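Local coordinates for tripartite motif-containing protein 65 (Homo sapiens, PDB 7JL4) that acts as an E3 ubiquitin ligase in innate immunity, autophagy and inflammation, represented here by its C-terminal PRY-SPRY (B30.2) domain, at residues A[65-70]-A[173-178]; A[17-22]-A[72-77]; A[144-149]-A[168-173]; A[59-64]-A[102-107]. All blocks are in the same frame, centred on the assembly; numbering follows the deposited sequence. Where two conformers were deposited one is given.

Contact 1 of 4, residues A[65-70]-A[173-178]; sequences AQSFQA and PLTPVF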
loop_
_atom_site.group_PDB
_atom_site.type_symbol
_atom_site.label_atom_id
_atom_site.label_comp_id
_atom_site.label_asym_id
_atom_site.label_seq_id
_atom_site.Cartn_x
_atom_site.Cartn_y
_atom_site.Cartn_z
ATOM N N ALA A 65 11.079 2.262 0.961
ATOM C CA ALA A 65 12.426 2.090 1.472
ATOM C C ALA A 65 12.456 1.691 2.935
ATOM O O ALA A 65 13.550 1.576 3.498
ATOM C CB ALA A 65 13.221 3.386 1.293
ATOM N N GLN A 66 11.310 1.508 3.572
ATOM C CA GLN A 66 11.253 1.150 4.987
ATOM C C GLN A 66 10.734 -0.275 5.145
ATOM O O GLN A 66 9.888 -0.719 4.362
ATOM C CB GLN A 66 10.330 2.103 5.762
ATOM C CG GLN A 66 10.865 3.546 5.816
ATOM C CD GLN A 66 10.632 4.322 4.520
ATOM O OE1 GLN A 66 9.663 4.072 3.778
ATOM N NE2 GLN A 66 11.513 5.253 4.238
ATOM N N SER A 67 11.217 -0.978 6.177
ATOM C CA SER A 67 10.713 -2.308 6.539
ATOM C C SER A 67 10.430 -2.366 8.039
ATOM O O SER A 67 11.026 -1.612 8.829
ATOM C CB SER A 67 11.736 -3.386 6.185
ATOM O OG SER A 67 11.924 -3.430 4.785
ATOM N N PHE A 68 9.579 -3.318 8.464
ATOM C CA PHE A 68 9.142 -3.356 9.871
ATOM C C PHE A 68 9.224 -4.762 10.454
ATOM O O PHE A 68 8.853 -5.728 9.787
ATOM C CB PHE A 68 7.706 -2.781 9.963
ATOM C CG PHE A 68 7.603 -1.384 9.392
ATOM C CD1 PHE A 68 7.979 -0.279 10.153
ATOM C CD2 PHE A 68 7.216 -1.180 8.063
ATOM C CE1 PHE A 68 7.943 1.014 9.631
ATOM C CE2 PHE A 68 7.170 0.112 7.528
ATOM C CZ PHE A 68 7.545 1.215 8.314
ATOM N N GLN A 69 9.716 -4.911 11.701
ATOM C CA GLN A 69 9.844 -6.300 12.165
ATOM C C GLN A 69 9.310 -6.613 13.564
ATOM O O GLN A 69 8.922 -7.745 13.861
ATOM C CB GLN A 69 11.292 -6.749 12.079
ATOM C CG GLN A 69 11.545 -8.202 12.504
ATOM C CD GLN A 69 13.021 -8.475 12.713
ATOM O OE1 GLN A 69 13.467 -8.850 13.806
ATOM N NE2 GLN A 69 13.792 -8.230 11.692
ATOM N N ALA A 70 9.300 -5.653 14.449
ATOM C CA ALA A 70 8.577 -5.820 15.691
ATOM C C ALA A 70 7.880 -4.498 15.899
ATOM O O ALA A 70 7.903 -3.648 15.004
ATOM C CB ALA A 70 9.547 -6.199 16.825
ATOM N N PRO A 173 10.899 -9.385 8.127
ATOM C CA PRO A 173 10.502 -7.973 8.003
ATOM C C PRO A 173 9.519 -7.754 6.866
ATOM O O PRO A 173 9.589 -8.414 5.827
ATOM C CB PRO A 173 11.829 -7.254 7.715
ATOM C CG PRO A 173 12.890 -8.160 8.324
ATOM C CD PRO A 173 12.361 -9.566 8.036
ATOM N N LEU A 174 8.600 -6.809 7.071
ATOM C CA LEU A 174 7.560 -6.477 6.093
ATOM C C LEU A 174 7.864 -5.133 5.450
ATOM O O LEU A 174 8.140 -4.144 6.155
ATOM C CB LEU A 174 6.179 -6.403 6.742
ATOM C CG LEU A 174 5.651 -7.714 7.268
ATOM C CD1 LEU A 174 4.567 -7.410 8.259
ATOM C CD2 LEU A 174 5.077 -8.527 6.090
ATOM N N THR A 175 7.807 -5.096 4.126
ATOM C CA THR A 175 8.019 -3.862 3.369
ATOM C C THR A 175 6.715 -3.435 2.716
ATOM O O THR A 175 6.088 -4.262 2.040
ATOM C CB THR A 175 9.092 -4.094 2.285
ATOM O OG1 THR A 175 10.321 -4.518 2.901
ATOM C CG2 THR A 175 9.367 -2.803 1.540
ATOM N N PRO A 176 6.253 -2.191 2.896
ATOM C CA PRO A 176 5.063 -1.736 2.169
ATOM C C PRO A 176 5.267 -1.850 0.662
ATOM O O PRO A 176 6.351 -1.554 0.141
ATOM C CB PRO A 176 4.929 -0.265 2.587
ATOM C CG PRO A 176 5.677 -0.152 3.914
ATOM C CD PRO A 176 6.819 -1.142 3.780
ATOM N N VAL A 177 4.199 -2.245 -0.046
ATOM C CA VAL A 177 4.275 -2.452 -1.486
ATOM C C VAL A 177 2.907 -2.114 -2.079
ATOM O O VAL A 177 1.876 -2.293 -1.430
ATOM C CB VAL A 177 4.734 -3.893 -1.810
ATOM C CG1 VAL A 177 3.757 -4.928 -1.223
ATOM C CG2 VAL A 177 4.920 -4.077 -3.321
ATOM N N PHE A 178 2.913 -1.564 -3.291
ATOM C CA PHE A 178 1.727 -0.956 -3.894
ATOM C C PHE A 178 1.608 -1.334 -5.367
ATOM O O PHE A 178 2.615 -1.479 -6.059
ATOM C CB PHE A 178 1.804 0.569 -3.756
ATOM C CG PHE A 178 1.930 1.025 -2.331
ATOM C CD1 PHE A 178 0.794 1.216 -1.560
ATOM C CD2 PHE A 178 3.176 1.224 -1.760
ATOM C CE1 PHE A 178 0.881 1.611 -0.242
ATOM C CE2 PHE A 178 3.293 1.614 -0.427
ATOM C CZ PHE A 178 2.129 1.803 0.339
#
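Phe68 and Leu174 face each other as an antiparallel hydrogen-bonded pair, the one beta bridge between a loop and the residue leading into strand 175-180. Phe68 N donates to Leu174 O at 2.8 Å, bent to 140° at the hydrogen, while the return bond from Leu174 N to Phe68 O, 2.9 Å, is straighter. Each carbonyl oxygen also receives an alpha C-H: Ser67 CA lies 3.2 Å from Leu174 O, and Pro173 CA approaches Phe68 O in the same manner.

One residue along, the hydroxyls of Ser67 and Thr175 meet, OG to OG1 at 2.7 Å; either may be the donor. Ser67 OG has a second partner in a bound glycerol, probably from the crystallisation liquor. On the other side of the bridge the extended side chain of Gln69 runs beside the ring of Pro173, with NE2 3.5 Å from CG.

The Phe68 ring turns its edge to Pro176, whose CG lies in the ring plane 3.9 Å from CE2. Pro176 CD in turn sits 3.2 Å from Gln66 O. Further out, the amide of Gln66 reaches Thr23, its OE1 accepting from that residue's backbone N, and this ties the loop to the N-terminal part of the domain.

Around the bridge, the Phe68 ring meets Trp75 and His73 of strand 72-79, Leu174 rests on Val88 of strand 84-89, and Pro176 pairs through its backbone with Cys64, so the bridge lies where strand 175-180 of the PRY-SPRY beta sandwich enters its sheet beside the loop from strand 61-63 to strand 72-79.

Contact 2 of 4, residues A[17-22]-A[72-77]; sequences QNYRNL and HHYWEV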
loop_
_atom_site.group_PDB
_atom_site.type_symbol
_atom_site.label_atom_id
_atom_site.label_comp_id
_atom_site.label_asym_id
_atom_site.label_seq_id
_atom_site.Cartn_x
_atom_site.Cartn_y
_atom_site.Cartn_z
ATOM N N GLN A 17 -0.129 7.661 17.090
ATOM C CA GLN A 17 0.941 7.548 18.071
ATOM C C GLN A 17 2.087 6.685 17.551
ATOM O O GLN A 17 3.222 6.826 18.024
ATOM C CB GLN A 17 0.389 7.015 19.391
ATOM C CG GLN A 17 -0.650 7.994 20.005
ATOM C CD GLN A 17 -0.219 9.488 19.979
ATOM O OE1 GLN A 17 0.743 9.905 20.653
ATOM N NE2 GLN A 17 -0.936 10.293 19.170
ATOM N N ASN A 18 1.834 5.854 16.539
ATOM C CA ASN A 18 2.864 5.043 15.900
ATOM C C ASN A 18 3.141 5.476 14.457
ATOM O O ASN A 18 3.588 4.665 13.636
ATOM C CB ASN A 18 2.458 3.573 15.935
ATOM C CG ASN A 18 2.206 3.075 17.338
ATOM O OD1 ASN A 18 3.074 3.135 18.209
ATOM N ND2 ASN A 18 0.992 2.608 17.576
ATOM N N TYR A 19 2.922 6.754 14.135
ATOM C CA TYR A 19 3.011 7.198 12.744
ATOM C C TYR A 19 4.428 7.052 12.193
ATOM O O TYR A 19 5.403 7.419 12.850
ATOM C CB TYR A 19 2.540 8.658 12.622
ATOM C CG TYR A 19 2.067 8.962 11.216
ATOM C CD1 TYR A 19 2.969 9.115 10.163
ATOM C CD2 TYR A 19 0.704 8.917 10.918
ATOM C CE1 TYR A 19 2.522 9.336 8.876
ATOM C CE2 TYR A 19 0.242 9.105 9.626
ATOM C CZ TYR A 19 1.158 9.290 8.614
ATOM O OH TYR A 19 0.728 9.490 7.330
ATOM N N ARG A 20 4.540 6.534 10.966
ATOM C CA ARG A 20 5.819 6.404 10.262
ATOM C C ARG A 20 5.775 7.128 8.919
ATOM O O ARG A 20 4.843 6.919 8.138
ATOM C CB ARG A 20 6.187 4.927 10.018
ATOM C CG ARG A 20 6.125 4.011 11.239
ATOM C CD ARG A 20 7.248 4.284 12.296
ATOM N NE ARG A 20 6.952 3.518 13.509
ATOM C CZ ARG A 20 6.820 4.011 14.738
ATOM N NH1 ARG A 20 7.050 5.295 14.992
ATOM N NH2 ARG A 20 6.508 3.192 15.731
ATOM N N ASN A 21 6.803 7.944 8.624
ATOM C CA ASN A 21 6.879 8.664 7.345
ATOM C C ASN A 21 7.611 7.797 6.306
ATOM O O ASN A 21 8.819 7.573 6.406
ATOM C CB ASN A 21 7.559 10.031 7.523
ATOM C CG ASN A 21 6.726 11.014 8.372
ATOM O OD1 ASN A 21 5.505 10.886 8.478
ATOM N ND2 ASN A 21 7.399 11.993 8.996
ATOM N N LEU A 22 6.885 7.319 5.299
ATOM C CA LEU A 22 7.409 6.386 4.308
ATOM C C LEU A 22 7.881 7.113 3.053
ATOM O O LEU A 22 7.417 8.214 2.733
ATOM C CB LEU A 22 6.336 5.360 3.907
ATOM C CG LEU A 22 5.687 4.517 5.007
ATOM C CD1 LEU A 22 4.688 3.563 4.350
ATOM C CD2 LEU A 22 6.716 3.798 5.877
ATOM N N HIS A 72 5.045 -1.522 16.548
ATOM C CA HIS A 72 3.709 -1.114 16.124
ATOM C C HIS A 72 3.892 0.117 15.253
ATOM O O HIS A 72 4.600 1.039 15.662
ATOM C CB HIS A 72 2.846 -0.831 17.361
ATOM C CG HIS A 72 1.376 -0.761 17.091
ATOM N ND1 HIS A 72 0.438 -0.827 18.100
ATOM C CD2 HIS A 72 0.681 -0.585 15.942
ATOM C CE1 HIS A 72 -0.775 -0.737 17.579
ATOM N NE2 HIS A 72 -0.655 -0.572 16.272
ATOM N N HIS A 73 3.278 0.126 14.057
ATOM C CA HIS A 73 3.578 1.098 13.011
ATOM C C HIS A 73 2.292 1.460 12.276
ATOM O O HIS A 73 1.445 0.592 12.053
ATOM C CB HIS A 73 4.619 0.519 12.021
ATOM C CG HIS A 73 5.789 -0.117 12.716
ATOM N ND1 HIS A 73 6.803 0.639 13.265
ATOM C CD2 HIS A 73 6.061 -1.403 13.038
ATOM C CE1 HIS A 73 7.679 -0.159 13.854
ATOM N NE2 HIS A 73 7.250 -1.405 13.739
ATOM N N TYR A 74 2.151 2.734 11.896
ATOM C CA TYR A 74 0.935 3.204 11.233
ATOM C C TYR A 74 1.316 4.261 10.209
ATOM O O TYR A 74 2.187 5.096 10.470
ATOM C CB TYR A 74 -0.078 3.797 12.242
ATOM C CG TYR A 74 -1.308 4.413 11.591
ATOM C CD1 TYR A 74 -2.358 3.609 11.152
ATOM C CD2 TYR A 74 -1.401 5.797 11.390
ATOM C CE1 TYR A 74 -3.499 4.177 10.554
ATOM C CE2 TYR A 74 -2.523 6.373 10.763
ATOM C CZ TYR A 74 -3.569 5.537 10.347
ATOM O OH TYR A 74 -4.711 6.050 9.746
ATOM N N TRP A 75 0.647 4.245 9.058
ATOM C CA TRP A 75 0.853 5.297 8.071
ATOM C C TRP A 75 -0.408 5.450 7.238
ATOM O O TRP A 75 -1.290 4.579 7.230
ATOM C CB TRP A 75 2.051 5.018 7.150
ATOM C CG TRP A 75 1.974 3.685 6.468
ATOM C CD1 TRP A 75 1.328 3.393 5.281
ATOM C CD2 TRP A 75 2.521 2.437 6.942
ATOM N NE1 TRP A 75 1.462 2.048 4.988
ATOM C CE2 TRP A 75 2.185 1.441 5.986
ATOM C CE3 TRP A 75 3.278 2.069 8.065
ATOM C CZ2 TRP A 75 2.573 0.100 6.126
ATOM C CZ3 TRP A 75 3.665 0.717 8.212
ATOM C CH2 TRP A 75 3.312 -0.244 7.239
ATOM N N GLU A 76 -0.476 6.587 6.542
ATOM C CA GLU A 76 -1.608 6.928 5.695
ATOM C C GLU A 76 -1.133 7.236 4.282
ATOM O O GLU A 76 -0.037 7.758 4.071
ATOM C CB GLU A 76 -2.395 8.113 6.276
ATOM C CG GLU A 76 -3.146 7.718 7.551
ATOM C CD GLU A 76 -3.752 8.890 8.296
ATOM O OE1 GLU A 76 -3.593 10.043 7.843
ATOM O OE2 GLU A 76 -4.448 8.650 9.314
ATOM N N VAL A 77 -1.981 6.901 3.317
ATOM C CA VAL A 77 -1.700 7.035 1.890
ATOM C C VAL A 77 -2.923 7.662 1.237
ATOM O O VAL A 77 -4.054 7.292 1.575
ATOM C CB VAL A 77 -1.411 5.661 1.245
ATOM C CG1 VAL A 77 -1.197 5.794 -0.266
ATOM C CG2 VAL A 77 -0.232 4.974 1.908
HETATM O O HOH W 1 -1.488 11.663 7.733
#
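Asn18 lays its amide over the imidazole of His72, with ND2 3.4 Å above the ring centre and the two planes 22° apart; the ring's NE2 bonds to Asp143. The backbone carbonyl oxygen of Asn18 accepts from Tyr74 N, which sits above the carbonyl plane. Tyr19 follows, its CG anti to the backbone N (chi1 -156°), and its ring carries Tyr74 O and Trp75 CA over one face. Its hydroxyl accepts from Glu76 N at 3.2 Å, is bridged by a water to Glu76 OE1, and also bonds to Cys189 O.

Arg20 N donates to Tyr74 O at 2.8 Å, completing the backbone bridge. The side chain bends at chi2, turning CD aside. Its NE meets His73 ND1 at 2.9 Å in a nearly straight bond (174°) that lies in both flat groups' planes; NH2 adds a weak bond to His72 O. With NE2 of His73 bonded to Ala70 O, both imidazole nitrogens are engaged.

Leu22 ends the run, pressing CD1 onto the Trp75 indole, 3.4 Å from the centroid of its five-membered ring, as a CH-pi contact. This irregular segment thus lies against strand 72-79 of the seven-stranded antiparallel sheet, in the PRY-SPRY beta sandwich.

Contact 3 of 4, residues A[144-149]-A[168-173]; sequences LDLASG and ALFNQP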
loop_
_atom_site.group_PDB
_atom_site.type_symbol
_atom_site.label_atom_id
_atom_site.label_comp_id
_atom_site.label_asym_id
_atom_site.label_seq_id
_atom_site.Cartn_x
_atom_site.Cartn_y
_atom_site.Cartn_z
ATOM N N LEU A 144 -0.082 -1.611 11.556
ATOM C CA LEU A 144 0.689 -2.852 11.574
ATOM C C LEU A 144 1.160 -3.081 13.003
ATOM O O LEU A 144 2.132 -2.458 13.433
ATOM C CB LEU A 144 1.879 -2.741 10.627
ATOM C CG LEU A 144 2.660 -4.014 10.366
ATOM C CD1 LEU A 144 1.703 -5.086 9.795
ATOM C CD2 LEU A 144 3.786 -3.715 9.359
ATOM N N ASP A 145 0.478 -3.958 13.737
ATOM C CA ASP A 145 0.824 -4.236 15.142
ATOM C C ASP A 145 1.615 -5.535 15.154
ATOM O O ASP A 145 1.050 -6.637 15.158
ATOM C CB ASP A 145 -0.422 -4.291 16.019
ATOM C CG ASP A 145 -0.125 -4.617 17.485
ATOM O OD1 ASP A 145 0.984 -5.082 17.827
ATOM O OD2 ASP A 145 -1.022 -4.375 18.319
ATOM N N LEU A 146 2.940 -5.409 15.156
ATOM C CA LEU A 146 3.754 -6.606 15.032
ATOM C C LEU A 146 3.983 -7.272 16.375
ATOM O O LEU A 146 4.556 -8.366 16.420
ATOM C CB LEU A 146 5.082 -6.264 14.344
ATOM C CG LEU A 146 4.874 -5.735 12.934
ATOM C CD1 LEU A 146 6.210 -5.393 12.298
ATOM C CD2 LEU A 146 4.095 -6.783 12.058
ATOM N N ALA A 147 3.532 -6.651 17.461
ATOM C CA ALA A 147 3.484 -7.362 18.733
ATOM C C ALA A 147 2.395 -8.428 18.710
ATOM O O ALA A 147 2.612 -9.567 19.134
ATOM C CB ALA A 147 3.247 -6.382 19.873
ATOM N N SER A 148 1.209 -8.066 18.225
ATOM C CA SER A 148 0.075 -8.978 18.205
ATOM C C SER A 148 -0.083 -9.692 16.867
ATOM O O SER A 148 -0.873 -10.637 16.780
ATOM C CB SER A 148 -1.215 -8.210 18.512
ATOM O OG SER A 148 -1.596 -7.436 17.377
ATOM N N GLY A 149 0.625 -9.254 15.832
ATOM C CA GLY A 149 0.504 -9.866 14.526
ATOM C C GLY A 149 -0.742 -9.474 13.764
ATOM O O GLY A 149 -1.310 -10.304 13.041
ATOM N N ALA A 168 -1.482 -12.739 11.484
ATOM C CA ALA A 168 -0.428 -13.632 11.019
ATOM C C ALA A 168 0.683 -13.635 12.049
ATOM O O ALA A 168 0.861 -12.666 12.782
ATOM C CB ALA A 168 0.149 -13.187 9.676
ATOM N N LEU A 169 1.469 -14.706 12.053
ATOM C CA LEU A 169 2.699 -14.741 12.851
ATOM C C LEU A 169 3.852 -14.350 11.932
ATOM O O LEU A 169 4.574 -15.191 11.400
ATOM C CB LEU A 169 2.883 -16.119 13.466
ATOM C CG LEU A 169 1.728 -16.535 14.386
ATOM C CD1 LEU A 169 2.147 -17.672 15.295
ATOM C CD2 LEU A 169 1.238 -15.351 15.229
ATOM N N PHE A 170 4.009 -13.041 11.734
ATOM C CA PHE A 170 4.982 -12.531 10.770
ATOM C C PHE A 170 6.395 -12.956 11.160
ATOM O O PHE A 170 6.818 -12.742 12.296
ATOM C CB PHE A 170 4.887 -11.006 10.696
ATOM C CG PHE A 170 3.556 -10.501 10.205
ATOM C CD1 PHE A 170 3.176 -10.683 8.882
ATOM C CD2 PHE A 170 2.696 -9.841 11.066
ATOM C CE1 PHE A 170 1.939 -10.195 8.406
ATOM C CE2 PHE A 170 1.448 -9.365 10.620
ATOM C CZ PHE A 170 1.071 -9.545 9.287
ATOM N N ASN A 171 7.129 -13.572 10.220
ATOM C CA ASN A 171 8.426 -14.173 10.547
ATOM C C ASN A 171 9.601 -13.619 9.745
ATOM O O ASN A 171 10.708 -14.184 9.818
ATOM C CB ASN A 171 8.374 -15.696 10.393
ATOM C CG ASN A 171 8.141 -16.152 8.953
ATOM O OD1 ASN A 171 8.154 -15.359 8.008
ATOM N ND2 ASN A 171 7.957 -17.456 8.785
ATOM N N GLN A 172 9.397 -12.541 9.006
ATOM C CA GLN A 172 10.414 -11.782 8.299
ATOM C C GLN A 172 9.978 -10.332 8.359
ATOM O O GLN A 172 8.801 -10.051 8.616
ATOM C CB GLN A 172 10.549 -12.216 6.833
ATOM C CG GLN A 172 11.507 -13.358 6.628
ATOM C CD GLN A 172 11.565 -13.834 5.203
ATOM O OE1 GLN A 172 10.608 -14.400 4.669
ATOM N NE2 GLN A 172 12.687 -13.558 4.550
ATOM N N PRO A 173 10.899 -9.385 8.127
ATOM C CA PRO A 173 10.502 -7.973 8.003
ATOM C C PRO A 173 9.519 -7.754 6.866
ATOM O O PRO A 173 9.589 -8.414 5.827
ATOM C CB PRO A 173 11.829 -7.254 7.715
ATOM C CG PRO A 173 12.890 -8.160 8.324
ATOM C CD PRO A 173 12.361 -9.566 8.036
#
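Phe170 meets Leu146 and Gly149 where the loop after strand 161-167 comes up to the turn that links strands 139-145 and 150-155. From Phe170 CB the chain leads to a CG placed anti to the carbonyl carbon (chi1 -63°), and CG is already 4.2 Å from Leu146 CD2. The closest approach of the two side chains, which cross at about a right angle, comes at the next atom, CD2, 3.5 Å from that same methyl. CE2 then reaches the turn backbone, lying 3.8 Å from Gly149 O, and has Leu144 CD1 more distantly beside it at 4.4 Å. One face of the ring is covered toward its rim by Ala168 CB, and Trp112 meets the ring edge-to-face. An alanine at Phe170 would probably open a gap beside Leu146 and Gly149 and deprive Trp112 of its aromatic partner.

Next to the ring the backbones are joined by one hydrogen bond, from Ala168 N to Gly149 O at 2.9 Å, with the donor in the carbonyl plane. Gly149 CA also makes a C-H contact with Ala168 O at 3.3 Å. Gly149 has a positive phi (77°), and a CB there would clash with Ala168 O; the absence of a side chain lets the two backbones come this near.

The turn is shaped from within by Asp145, whose OD1 accepts from Ser148 N at 3.0 Å, an Asx motif, and more weakly from Ala147 N. Gly149 N returns a weak bond to Asp145 O. The turn links strands 139-145 and 150-155 as a beta hairpin of the SPRY sandwich, with the loop bearing Phe170 packed against its end.

Contact 4 of 4, residues A[59-64]-A[102-107]; sequences LWQVQC and TDNIGR
A loop between strands 84-89 and 111-116 packs here against the entry to strand 61-63, an outermost strand of the six-stranded sheet of the SPRY sandwich. Trp60 and Thr102 meet twice. Trp60 N donates to Thr102 O at 3.1 Å, in the carbonyl plane, and the Thr102 side chain stands over one face of the indole, CG2 3.7 Å from the centroid of the six-membered ring and almost on its normal. Thr102 OG1 occupies the crowded position between backbone N and carbonyl carbon (chi1 64°), which leaves CG2 anti to the carbonyl carbon; OG1 itself bonds to Trp179 NE1. Trp60 also meets His44 edge-to-face. An alanine at Trp60 would probably leave the Thr102 methyl without its aromatic platform and His44 without its ring partner.

Leu59 brings CB to 3.3 Å from Thr102 O and crosses Asn104 at about a right angle, CD1 lying 3.2 Å from ND2, an atom that bonds to Pro94 O. Beside it the extended Gln61 side chain slides past Ile105 in the opposite direction.

Within the loop, Asp103 OD1 accepts from Ile105 N at 3.0 Å as an Asx turn, OD2 pairs with Arg107 NH2 in a salt bridge of 3.1 Å and also bonds to Thr85, and residues 104-107 form a type II beta turn. The junction of loop and strand includes a backbone hydrogen bond and a CH-pi contact, while the Asp103 carboxylate behind it is shared among Ile105 N, Arg107 and Thr85, so that its negative charge is probably well compensated.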
loop_
_atom_site.group_PDB
_atom_site.type_symbol
_atom_site.label_atom_id
_atom_site.label_comp_id
_atom_site.label_asym_id
_atom_site.label_seq_id
_atom_site.Cartn_x
_atom_site.Cartn_y
_atom_site.Cartn_z
ATOM N N LEU A 59 5.710 -6.180 -12.826
ATOM C CA LEU A 59 4.380 -5.849 -12.368
ATOM C C LEU A 59 4.245 -4.339 -12.234
ATOM O O LEU A 59 5.227 -3.607 -12.211
ATOM C CB LEU A 59 4.133 -6.518 -11.022
ATOM C CG LEU A 59 4.360 -8.032 -11.180
ATOM C CD1 LEU A 59 4.539 -8.693 -9.820
ATOM C CD2 LEU A 59 3.240 -8.680 -11.946
ATOM N N TRP A 60 3.011 -3.866 -12.136
ATOM C CA TRP A 60 2.773 -2.427 -11.997
ATOM C C TRP A 60 2.862 -2.048 -10.518
ATOM O O TRP A 60 1.884 -1.624 -9.897
ATOM C CB TRP A 60 1.419 -2.058 -12.593
ATOM C CG TRP A 60 1.353 -2.301 -14.059
ATOM C CD1 TRP A 60 2.408 -2.391 -14.908
ATOM C CD2 TRP A 60 0.172 -2.490 -14.856
ATOM N NE1 TRP A 60 1.963 -2.625 -16.193
ATOM C CE2 TRP A 60 0.595 -2.701 -16.184
ATOM C CE3 TRP A 60 -1.201 -2.511 -14.574
ATOM C CZ2 TRP A 60 -0.306 -2.912 -17.238
ATOM C CZ3 TRP A 60 -2.095 -2.741 -15.621
ATOM C CH2 TRP A 60 -1.639 -2.930 -16.934
ATOM N N GLN A 61 4.079 -2.180 -9.960
ATOM C CA GLN A 61 4.272 -2.095 -8.512
ATOM C C GLN A 61 5.519 -1.293 -8.142
ATOM O O GLN A 61 6.429 -1.062 -8.950
ATOM C CB GLN A 61 4.355 -3.495 -7.858
ATOM C CG GLN A 61 3.025 -4.263 -7.961
ATOM C CD GLN A 61 3.094 -5.714 -7.513
ATOM O OE1 GLN A 61 4.051 -6.166 -6.865
ATOM N NE2 GLN A 61 2.088 -6.458 -7.878
ATOM N N VAL A 62 5.537 -0.865 -6.881
ATOM C CA VAL A 62 6.684 -0.178 -6.301
ATOM C C VAL A 62 6.605 -0.427 -4.804
ATOM O O VAL A 62 5.508 -0.519 -4.247
ATOM C CB VAL A 62 6.656 1.332 -6.629
ATOM C CG1 VAL A 62 5.343 1.936 -6.147
ATOM C CG2 VAL A 62 7.877 2.059 -5.991
ATOM N N GLN A 63 7.766 -0.550 -4.149
ATOM C CA GLN A 63 7.808 -0.754 -2.705
ATOM C C GLN A 63 8.455 0.454 -2.023
ATOM O O GLN A 63 8.977 1.365 -2.676
ATOM C CB GLN A 63 8.571 -2.034 -2.338
ATOM C CG GLN A 63 10.074 -1.944 -2.614
ATOM C CD GLN A 63 10.837 -3.234 -2.313
ATOM O OE1 GLN A 63 10.245 -4.267 -2.009
ATOM N NE2 GLN A 63 12.167 -3.163 -2.376
ATOM N N CYS A 64 8.392 0.474 -0.696
ATOM C CA CYS A 64 8.960 1.584 0.059
ATOM C C CYS A 64 10.364 1.236 0.520
ATOM O O CYS A 64 10.793 0.080 0.505
ATOM C CB CYS A 64 8.084 1.934 1.262
ATOM S SG CYS A 64 6.537 2.753 0.823
ATOM N N THR A 102 -1.024 -8.410 -13.454
ATOM C CA THR A 102 -0.077 -7.311 -13.253
ATOM C C THR A 102 0.092 -6.944 -11.790
ATOM O O THR A 102 0.895 -6.055 -11.474
ATOM C CB THR A 102 -0.527 -6.062 -14.019
ATOM O OG1 THR A 102 -1.774 -5.607 -13.471
ATOM C CG2 THR A 102 -0.714 -6.376 -15.515
ATOM N N ASP A 103 -0.660 -7.579 -10.896
ATOM C CA ASP A 103 -0.641 -7.304 -9.457
ATOM C C ASP A 103 -0.451 -8.646 -8.770
ATOM O O ASP A 103 -1.238 -9.572 -9.006
ATOM C CB ASP A 103 -1.979 -6.652 -9.054
ATOM C CG ASP A 103 -2.093 -6.295 -7.568
ATOM O OD1 ASP A 103 -1.123 -6.427 -6.777
ATOM O OD2 ASP A 103 -3.211 -5.855 -7.193
ATOM N N ASN A 104 0.605 -8.792 -7.969
ATOM C CA ASN A 104 0.762 -10.036 -7.223
ATOM C C ASN A 104 0.681 -9.830 -5.713
ATOM O O ASN A 104 1.019 -10.752 -4.955
ATOM C CB ASN A 104 2.063 -10.753 -7.629
ATOM C CG ASN A 104 3.312 -10.073 -7.077
ATOM O OD1 ASN A 104 3.234 -9.012 -6.441
ATOM N ND2 ASN A 104 4.471 -10.702 -7.291
ATOM N N ILE A 105 0.217 -8.662 -5.258
ATOM C CA ILE A 105 0.168 -8.363 -3.828
ATOM C C ILE A 105 -0.976 -9.151 -3.192
ATOM O O ILE A 105 -2.143 -8.986 -3.563
ATOM C CB ILE A 105 0.010 -6.853 -3.583
ATOM C CG1 ILE A 105 1.170 -6.077 -4.210
ATOM C CG2 ILE A 105 -0.042 -6.558 -2.060
ATOM C CD1 ILE A 105 0.928 -4.564 -4.309
ATOM N N GLY A 106 -0.648 -9.989 -2.206
ATOM C CA GLY A 106 -1.645 -10.877 -1.626
ATOM C C GLY A 106 -1.987 -12.077 -2.473
ATOM O O GLY A 106 -2.936 -12.814 -2.146
ATOM N N ARG A 107 -1.257 -12.312 -3.553
ATOM C CA ARG A 107 -1.520 -13.482 -4.371
ATOM C C ARG A 107 -0.690 -14.697 -3.971
ATOM O O ARG A 107 -0.655 -15.686 -4.718
ATOM C CB ARG A 107 -1.277 -13.180 -5.841
ATOM C CG ARG A 107 -2.474 -12.560 -6.584
ATOM C CD ARG A 107 -2.777 -11.148 -6.117
ATOM N NE ARG A 107 -3.794 -10.526 -6.966
ATOM C CZ ARG A 107 -4.335 -9.328 -6.784
ATOM N NH1 ARG A 107 -5.219 -8.891 -7.685
ATOM N NH2 ARG A 107 -3.897 -8.518 -5.812
#

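All four contacts are partly buried; contact 3 lies farthest out, about 17 Å between its centre and that of the chain. Contacts 1 and 4 share one sheet through neighbouring strands 175-180 and 61-63; contacts 2 and 3 share the other through strands 72-79 and 139-145. Phe68 joins the two pairs, packing on Leu22 and Trp75 of contact 2 and, by its backbone, on Leu146 of contact 3. Contact 1 uses a beta bridge and paired hydroxyls, and contact 3 mainly apolar packing at a hairpin end. Contacts 2 and 4 both set an aliphatic group on an indole face, but contact 2 adds an arginine-histidine bond and a backbone bridge.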